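PDB 4KV7: probable leucine/isoleucine/valine-binding protein from Rhodopirellula baltica, which probably binds leucine, isoleucine, valine or related small ligands as the solute-binding component of an ABC-type uptake system. Local coordinates for residues 161-166 and 193-198; 220-225 and 243-248. The protein carries 1 engineered substitution. All coordinates share one frame; numbering follows the deposited sequence.

Interaction 1: 161-166 and 193-198; sequences FFTQND and HGRYRR
Two donors grip OD2 of Asp166, one on each of its lone pairs. Gln164 NE2 lies 2.7 Å from Asp166 OD2 on the syn side, while Arg198 NH1 approaches the anti side and stands 2.9 Å from the same OD2 in a salt bridge. Carboxylate and guanidinium are nearly coplanar (12° between planes), and the Arg198 charge and Gln164 N-H would probably help keep Asp166 ionised. The other end of the Gln164 amide turns to Tyr196, whose OH makes a weak 2.7 Å hydrogen bond to Gln164 OE1 and also receives the backbone N-H of Thr225. CA of Gln164 rests over one face of the Tyr196 ring in a CH-pi contact; Phe162 CZ comes within 3.4 Å of Tyr196 CD1, the two rings near parallel but slid apart.

Arg195, bent at chi2 and chi3, folds along the sheet face that also carries Thr163 and His193. Asn165 OD1 lies over the centre of one face of its guanidinium, 3.3 Å above the plane, and His193 CE1 over the rim of the opposite face, while NH2 donates to Gln164 O at 3.0 Å and pairs with Asp170. Thr163 OG1 and His193 NE2 are hydrogen-bonded at 2.7 Å, at the edge of the imidazole. An alanine in place of Arg195 removes the donor to Gln164 O and the partner of Asp170, and would probably leave the turn at Asn165 less firmly held.

Four backbone hydrogen bonds, beginning with Gly194 N to Phe161 O, join the parallel strands. These strands bound a beta-alpha-beta unit: Phe173 of its helix 167-183 stacks on His193 and meets Phe161 edge-to-face, whereas helix 226-238 packs against Phe162 and Tyr196, and strand 219-223 continues the sheet beyond strand 159-164.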
ATOM      1  N   PHE A 161      10.924  16.278  -4.673  1.00 10.15           N
ATOM      2  CA  PHE A 161      10.420  15.220  -3.804  1.00  9.34           C
ATOM      3  C   PHE A 161      10.156  15.760  -2.412  1.00  9.41           C
ATOM      4  O   PHE A 161      10.939  16.549  -1.888  1.00 10.27           O
ATOM      5  CB  PHE A 161      11.427  14.077  -3.734  1.00 10.29           C
ATOM      6  CG  PHE A 161      11.629  13.408  -5.053  1.00  9.63           C
ATOM      7  CD1 PHE A 161      12.492  13.935  -6.006  1.00 10.37           C
ATOM      8  CD2 PHE A 161      10.905  12.276  -5.366  1.00 10.78           C
ATOM      9  CE1 PHE A 161      12.635  13.334  -7.245  1.00 10.99           C
ATOM     10  CE2 PHE A 161      11.040  11.674  -6.607  1.00 10.85           C
ATOM     11  CZ  PHE A 161      11.906  12.206  -7.542  1.00 11.64           C
ATOM     12  N   PHE A 162       9.047  15.314  -1.823  1.00  8.95           N
ATOM     13  CA  PHE A 162       8.707  15.605  -0.432  1.00  8.98           C
ATOM     14  C   PHE A 162       8.499  14.260   0.223  1.00  9.03           C
ATOM     15  O   PHE A 162       7.558  13.544  -0.131  1.00  9.10           O
ATOM     16  CB  PHE A 162       7.427  16.427  -0.347  1.00  9.91           C
ATOM     17  CG  PHE A 162       6.979  16.682   1.061  1.00 10.33           C
ATOM     18  CD1 PHE A 162       7.652  17.586   1.870  1.00 12.04           C
ATOM     19  CD2 PHE A 162       5.888  15.997   1.591  1.00 10.94           C
ATOM     20  CE1 PHE A 162       7.238  17.803   3.181  1.00 13.53           C
ATOM     21  CE2 PHE A 162       5.475  16.209   2.888  1.00 11.70           C
ATOM     22  CZ  PHE A 162       6.152  17.116   3.683  1.00 13.55           C
ATOM     23  N   THR A 163       9.402  13.877   1.125  1.00  8.64           N
ATOM     24  CA  THR A 163       9.385  12.498   1.607  1.00  8.36           C
ATOM     25  C   THR A 163       9.575  12.373   3.106  1.00  8.70           C
ATOM     26  O   THR A 163      10.202  13.208   3.751  1.00  9.97           O
ATOM     27  CB  THR A 163      10.453  11.596   0.917  1.00  9.75           C
ATOM     28  OG1 THR A 163      11.734  11.789   1.517  1.00 11.49           O
ATOM     29  CG2 THR A 163      10.534  11.849  -0.584  1.00 10.31           C
ATOM     30  N   GLN A 164       9.066  11.277   3.641  1.00  8.47           N
ATOM     31  CA  GLN A 164       9.225  10.960   5.046  1.00  8.42           C
ATOM     32  C   GLN A 164      10.689  10.639   5.316  1.00  8.18           C
ATOM     33  O   GLN A 164      11.339   9.959   4.512  1.00  9.52           O
ATOM     34  CB  GLN A 164       8.344   9.763   5.368  1.00  8.44           C
ATOM     35  CG  GLN A 164       8.109   9.507   6.834  1.00  8.74           C
ATOM     36  CD  GLN A 164       6.953   8.567   6.992  1.00  8.00           C
ATOM     37  OE1 GLN A 164       5.803   8.965   6.796  1.00  9.29           O
ATOM     38  NE2 GLN A 164       7.238   7.297   7.277  1.00  9.28           N
ATOM     39  N   ASN A 165      11.223  11.139   6.420  1.00  9.46           N
ATOM     40  CA  ASN A 165      12.653  11.056   6.678  1.00 10.78           C
ATOM     41  C   ASN A 165      13.032   9.738   7.342  1.00 10.46           C
ATOM     42  O   ASN A 165      13.453   9.704   8.497  1.00 10.99           O
ATOM     43  CB  ASN A 165      13.101  12.249   7.519  1.00 11.19           C
ATOM     44  CG  ASN A 165      14.543  12.615   7.281  1.00 11.55           C
ATOM     45  OD1 ASN A 165      15.211  12.043   6.420  1.00 12.67           O
ATOM     46  ND2 ASN A 165      15.034  13.588   8.040  1.00 14.58           N
ATOM     47  N   ASP A 166      12.860   8.654   6.591  1.00 10.39           N
ATOM     48  CA  ASP A 166      13.112   7.302   7.074  1.00  9.49           C
ATOM     49  C   ASP A 166      13.205   6.373   5.877  1.00  9.95           C
ATOM     50  O   ASP A 166      13.304   6.835   4.729  1.00  9.88           O
ATOM     51  CB  ASP A 166      12.037   6.830   8.081  1.00 10.49           C
ATOM     52  CG  ASP A 166      10.643   6.732   7.480  1.00  9.74           C
ATOM     53  OD1 ASP A 166      10.496   6.810   6.242  1.00 10.01           O
ATOM     54  OD2 ASP A 166       9.682   6.537   8.265  1.00 11.15           O
ATOM     55  N   HIS A 193      14.630  17.963  -2.509  1.00 12.62           N
ATOM     56  CA  HIS A 193      14.221  16.916  -1.592  1.00 12.87           C
ATOM     57  C   HIS A 193      13.940  17.467  -0.196  1.00 14.52           C
ATOM     58  O   HIS A 193      14.855  17.637   0.611  1.00 19.08           O
ATOM     59  CB  HIS A 193      15.294  15.833  -1.521  1.00 12.69           C
ATOM     60  CG  HIS A 193      14.827  14.563  -0.880  1.00 11.94           C
ATOM     61  ND1 HIS A 193      15.682  13.530  -0.563  1.00 12.69           N
ATOM     62  CD2 HIS A 193      13.588  14.145  -0.520  1.00 11.42           C
ATOM     63  CE1 HIS A 193      14.994  12.536  -0.028  1.00 13.12           C
ATOM     64  NE2 HIS A 193      13.720  12.881   0.003  1.00 11.96           N
ATOM     65  N   GLY A 194      12.674  17.765   0.069  1.00 11.51           N
ATOM     66  CA  GLY A 194      12.240  18.199   1.386  1.00 11.60           C
ATOM     67  C   GLY A 194      11.770  17.003   2.183  1.00 11.30           C
ATOM     68  O   GLY A 194      11.161  16.097   1.614  1.00 11.38           O
ATOM     69  N   ARG A 195      12.052  16.992   3.489  1.00 10.86           N
ATOM     70  CA  ARG A 195      11.708  15.843   4.332  1.00 10.82           C
ATOM     71  C   ARG A 195      10.884  16.247   5.544  1.00 10.68           C
ATOM     72  O   ARG A 195      10.891  17.404   5.952  1.00 12.84           O
ATOM     73  CB  ARG A 195      12.942  15.102   4.875  1.00 13.83           C
ATOM     74  CG  ARG A 195      14.231  15.098   4.102  1.00 19.01           C
ATOM     75  CD  ARG A 195      14.307  14.070   3.004  1.00 16.79           C
ATOM     76  NE  ARG A 195      13.808  12.699   3.195  1.00 12.86           N
ATOM     77  CZ  ARG A 195      14.586  11.615   3.203  1.00 12.38           C
ATOM     78  NH1 ARG A 195      15.907  11.728   3.142  1.00 14.65           N
ATOM     79  NH2 ARG A 195      14.047  10.403   3.254  1.00 12.40           N
ATOM     80  N   TYR A 196      10.202  15.274   6.135  1.00 10.09           N
ATOM     81  CA  TYR A 196       9.516  15.483   7.402  1.00  9.66           C
ATOM     82  C   TYR A 196       9.631  14.215   8.242  1.00  9.42           C
ATOM     83  O   TYR A 196       9.776  13.119   7.709  1.00  9.87           O
ATOM     84  CB  TYR A 196       8.035  15.833   7.174  1.00 11.57           C
ATOM     85  CG  TYR A 196       7.238  14.634   6.739  1.00 10.37           C
ATOM     86  CD1 TYR A 196       7.128  14.297   5.398  1.00 10.31           C
ATOM     87  CD2 TYR A 196       6.624  13.811   7.677  1.00 10.76           C
ATOM     88  CE1 TYR A 196       6.429  13.171   4.996  1.00 10.18           C
ATOM     89  CE2 TYR A 196       5.934  12.675   7.292  1.00  9.78           C
ATOM     90  CZ  TYR A 196       5.835  12.360   5.946  1.00  8.97           C
ATOM     91  OH  TYR A 196       5.128  11.239   5.563  1.00 10.01           O
ATOM     92  N   ARG A 197       9.520  14.357   9.553  1.00 10.03           N
ATOM     93  CA  ARG A 197       9.663  13.216  10.448  1.00 10.50           C
ATOM     94  C   ARG A 197       8.367  12.408  10.543  1.00  9.28           C
ATOM     95  O   ARG A 197       7.276  12.977  10.718  1.00 10.20           O
ATOM     96  CB  ARG A 197      10.102  13.686  11.844  1.00 12.20           C
ATOM     97  CG  ARG A 197      10.249  12.543  12.841  1.00 15.07           C
ATOM     98  CD  ARG A 197      11.090  12.906  14.062  1.00 14.19           C
ATOM     99  NE  ARG A 197      10.438  13.829  14.985  1.00 14.66           N
ATOM    100  CZ  ARG A 197       9.575  13.467  15.928  1.00 14.64           C
ATOM    101  NH1 ARG A 197       9.219  12.198  16.046  1.00 16.36           N
ATOM    102  NH2 ARG A 197       9.056  14.379  16.738  1.00 17.57           N
ATOM    103  N   ARG A 198       8.489  11.085  10.432  1.00  9.62           N
ATOM    104  CA  ARG A 198       7.348  10.172  10.509  1.00  9.68           C
ATOM    105  C   ARG A 198       6.435  10.456  11.695  1.00  9.66           C
ATOM    106  O   ARG A 198       6.887  10.652  12.823  1.00 10.08           O
ATOM    107  CB  ARG A 198       7.829   8.725  10.590  1.00  9.99           C
ATOM    108  CG  ARG A 198       6.683   7.717  10.639  1.00  9.95           C
ATOM    109  CD  ARG A 198       7.181   6.266  10.702  1.00 11.55           C
ATOM    110  NE  ARG A 198       7.876   5.977  11.950  1.00 11.82           N
ATOM    111  CZ  ARG A 198       9.193   5.847  12.092  1.00 11.89           C
ATOM    112  NH1 ARG A 198      10.016   5.975  11.058  1.00 11.81           N
ATOM    113  NH2 ARG A 198       9.695   5.595  13.290  1.00 13.01           N
TER
HETATM  114  O   HOH W   1      11.101   9.850  10.215  1.00 15.27           O

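Interaction 2: 220-225 and 243-248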
ATOM      1  N   VAL A 220       6.012  17.951  -7.663  1.00 11.15           N
ATOM      2  CA  VAL A 220       6.490  17.441  -6.388  1.00 11.34           C
ATOM      3  C   VAL A 220       5.873  16.072  -6.148  1.00 10.34           C
ATOM      4  O   VAL A 220       4.651  15.931  -6.030  1.00 11.43           O
ATOM      5  CB  VAL A 220       6.148  18.384  -5.217  1.00 11.65           C
ATOM      6  CG1 VAL A 220       6.560  17.768  -3.895  1.00 12.79           C
ATOM      7  CG2 VAL A 220       6.831  19.730  -5.404  1.00 13.73           C
ATOM      8  N   ILE A 221       6.736  15.062  -6.091  1.00  9.55           N
ATOM      9  CA  ILE A 221       6.354  13.693  -5.790  1.00 10.20           C
ATOM     10  C   ILE A 221       6.387  13.511  -4.280  1.00  8.88           C
ATOM     11  O   ILE A 221       7.419  13.717  -3.627  1.00  9.79           O
ATOM     12  CB  ILE A 221       7.275  12.690  -6.530  1.00 10.16           C
ATOM     13  CG1 ILE A 221       7.011  12.776  -8.037  1.00 10.40           C
ATOM     14  CG2 ILE A 221       7.044  11.268  -6.034  1.00  9.97           C
ATOM     15  CD1 ILE A 221       8.025  12.037  -8.923  1.00 11.71           C
HETATM   16  N   MSE A 222       5.239  13.133  -3.732  1.00  9.13           N
HETATM   17  CA  MSE A 222       5.059  13.013  -2.287  1.00  9.42           C
HETATM   18  C   MSE A 222       5.127  11.561  -1.847  1.00  9.57           C
HETATM   19  O   MSE A 222       4.284  10.732  -2.227  1.00 10.52           O
HETATM   20  CB  MSE A 222       3.727  13.627  -1.865  1.00 10.42           C
HETATM   21  CG  MSE A 222       3.588  15.079  -2.282  1.00 11.87           C
HETATM   22 SE   MSE A 222       2.004  15.987  -1.617  0.62 12.61          SE
HETATM   23  CE  MSE A 222       0.672  14.751  -2.299  1.00 19.04           C
ATOM     24  N   VAL A 223       6.149  11.263  -1.057  1.00  8.09           N
ATOM     25  CA  VAL A 223       6.357   9.930  -0.513  1.00  8.47           C
ATOM     26  C   VAL A 223       6.158  10.060   0.996  1.00  8.61           C
ATOM     27  O   VAL A 223       7.110  10.137   1.774  1.00  8.74           O
ATOM     28  CB  VAL A 223       7.766   9.382  -0.871  1.00  8.91           C
ATOM     29  CG1 VAL A 223       7.880   7.936  -0.450  1.00  9.37           C
ATOM     30  CG2 VAL A 223       8.059   9.532  -2.369  1.00  9.73           C
ATOM     31  N   GLY A 224       4.892  10.135   1.391  1.00  8.27           N
ATOM     32  CA  GLY A 224       4.543  10.430   2.759  1.00  8.89           C
ATOM     33  C   GLY A 224       3.210   9.830   3.124  1.00  8.60           C
ATOM     34  O   GLY A 224       2.753   8.900   2.467  1.00  8.40           O
ATOM     35  N   THR A 225       2.599  10.334   4.192  1.00  9.42           N
ATOM     36  CA  THR A 225       1.254   9.923   4.579  1.00  9.07           C
ATOM     37  C   THR A 225       0.306  11.116   4.495  1.00  8.48           C
ATOM     38  O   THR A 225       0.742  12.271   4.403  1.00  9.64           O
ATOM     39  CB  THR A 225       1.224   9.346   5.992  1.00  9.90           C
ATOM     40  OG1 THR A 225       1.769  10.310   6.898  1.00 11.09           O
ATOM     41  CG2 THR A 225       2.040   8.042   6.049  1.00 10.95           C
ATOM     42  N   PRO A 243       2.902  23.717  -7.552  1.00 18.47           N
ATOM     43  CA  PRO A 243       3.388  22.755  -8.541  1.00 16.96           C
ATOM     44  C   PRO A 243       2.347  21.670  -8.761  1.00 17.16           C
ATOM     45  O   PRO A 243       1.345  21.628  -8.045  1.00 18.67           O
ATOM     46  CB  PRO A 243       4.586  22.134  -7.831  1.00 16.62           C
ATOM     47  CG  PRO A 243       4.148  22.117  -6.382  1.00 15.62           C
ATOM     48  CD  PRO A 243       3.438  23.442  -6.206  1.00 17.44           C
ATOM     49  N   GLN A 244       2.583  20.787  -9.721  1.00 16.27           N
ATOM     50  CA  GLN A 244       1.796  19.566  -9.799  1.00 16.03           C
ATOM     51  C   GLN A 244       2.231  18.644  -8.669  1.00 13.97           C
ATOM     52  O   GLN A 244       3.394  18.248  -8.605  1.00 14.74           O
ATOM     53  CB  GLN A 244       2.028  18.872 -11.137  1.00 16.38           C
ATOM     54  CG  GLN A 244       1.342  17.522 -11.253  1.00 17.07           C
ATOM     55  CD  GLN A 244      -0.170  17.638 -11.268  1.00 16.85           C
ATOM     56  OE1 GLN A 244      -0.743  18.217 -12.185  1.00 19.81           O
ATOM     57  NE2 GLN A 244      -0.824  17.065 -10.263  1.00 15.82           N
ATOM     58  N   PHE A 245       1.303  18.302  -7.777  1.00 13.28           N
ATOM     59  CA  PHE A 245       1.583  17.350  -6.708  1.00 12.29           C
ATOM     60  C   PHE A 245       1.201  15.955  -7.162  1.00 11.69           C
ATOM     61  O   PHE A 245       0.156  15.770  -7.791  1.00 13.79           O
ATOM     62  CB  PHE A 245       0.811  17.719  -5.437  1.00 13.46           C
ATOM     63  CG  PHE A 245       1.324  18.956  -4.756  1.00 13.60           C
ATOM     64  CD1 PHE A 245       2.518  18.919  -4.053  1.00 14.22           C
ATOM     65  CD2 PHE A 245       0.622  20.148  -4.820  1.00 15.53           C
ATOM     66  CE1 PHE A 245       3.000  20.037  -3.419  1.00 15.57           C
ATOM     67  CE2 PHE A 245       1.102  21.276  -4.185  1.00 16.41           C
ATOM     68  CZ  PHE A 245       2.297  21.217  -3.482  1.00 17.18           C
ATOM     69  N   LEU A 246       2.048  14.985  -6.850  1.00 10.77           N
ATOM     70  CA  LEU A 246       1.765  13.584  -7.166  1.00 10.64           C
ATOM     71  C   LEU A 246       1.994  12.744  -5.925  1.00 12.08           C
ATOM     72  O   LEU A 246       3.088  12.760  -5.360  1.00 17.55           O
ATOM     73  CB  LEU A 246       2.672  13.054  -8.279  1.00 12.53           C
ATOM     74  CG  LEU A 246       2.634  13.824  -9.602  1.00 11.78           C
ATOM     75  CD1 LEU A 246       3.728  14.890  -9.674  1.00 13.21           C
ATOM     76  CD2 LEU A 246       2.737  12.867 -10.780  1.00 14.69           C
ATOM     77  N   ALA A 247       0.983  11.986  -5.514  1.00  9.73           N
ATOM     78  CA  ALA A 247       1.049  11.179  -4.300  1.00  9.71           C
ATOM     79  C   ALA A 247       1.236   9.715  -4.661  1.00  8.83           C
ATOM     80  O   ALA A 247       0.521   9.184  -5.520  1.00  9.52           O
ATOM     81  CB  ALA A 247      -0.230  11.351  -3.509  1.00 10.43           C
ATOM     82  N   VAL A 248       2.164   9.044  -3.996  1.00  8.02           N
ATOM     83  CA  VAL A 248       2.251   7.593  -4.159  1.00  8.16           C
ATOM     84  C   VAL A 248       1.088   6.922  -3.440  1.00  7.78           C
ATOM     85  O   VAL A 248       0.372   7.544  -2.629  1.00  8.38           O
ATOM     86  CB  VAL A 248       3.603   6.999  -3.696  1.00  8.83           C
ATOM     87  CG1 VAL A 248       4.759   7.602  -4.499  1.00 10.36           C
ATOM     88  CG2 VAL A 248       3.813   7.176  -2.205  1.00  9.55           C
TER
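Met222, present as selenomethionine, crosses from its own strand to the next one atom by atom. Its CB stands 3.7 Å from Leu246 O, and CG, turned anti to the carbonyl carbon (chi1 -57°), remains beside the same oxygen. The chain then runs on extended to SE, which lies 3.8 Å from CD1 of Phe245. This is an oblique Met-aromatic contact, with the selenium 4.8 Å from the centroid of the Phe245 ring. A bend at the last torsion (chi3 -55°) swings CE round to Ala247, where it meets CB at 3.7 Å. One side chain thus touches both Phe245 and Ala247, which lie on the same face of the sheet.

The Phe245 ring has further apolar neighbours. Val220 CB lies 3.8 Å from Phe245 CD1, and Pro243 sets its CG over one ring face, toward the rim. The same Pro243 CG touches Val220 CG2 at 3.7 Å, so proline, valine and phenylalanine form a continuous apolar patch at the start of the strands. On the reverse face, Ile221 and Leu246 make a looser contact. Past the strand end, Val248 CG2 comes to 3.6 Å from Met222 O.

Four backbone hydrogen bonds join the parallel strands, the donor alternating between them, from Val220 N to Gln244 O through to Val248 N to Met222 O. The bond from Met222 N to Leu246 O is almost straight (173° at the hydrogen).

Strands 219-223 and 244-247 belong to a beta-alpha-beta unit whose connecting helix 226-238 covers the Met222 and Phe245 face, with Cys229 and Ile233 against the former and Leu232 and Ala236 against the latter. Met145 of helix 138-151 packs on Ile221 and Leu246 from the other side, and strand 159-164 flanks strand 219-223.

Overall arrangement
Followed from the N terminus, the chain lays down strand 159-164, passes through helix 167-183 and returns as strand 193-196, which closes interaction 1. It then runs through helix 204-211 to strand 219-223, on the other flank of strand 159-164, and helix 226-238 leads to strand 244-247, closing interaction 2. The two loops follow in series, neither nested nor crossed. Backbone hydrogen bonds between Phe162 and both Ile221 and Val223 join them, so four adjacent parallel strands run in the order 193-196, 159-164, 219-223, 244-247. Together they form much of the sheet in one lobe of the periplasmic binding protein fold.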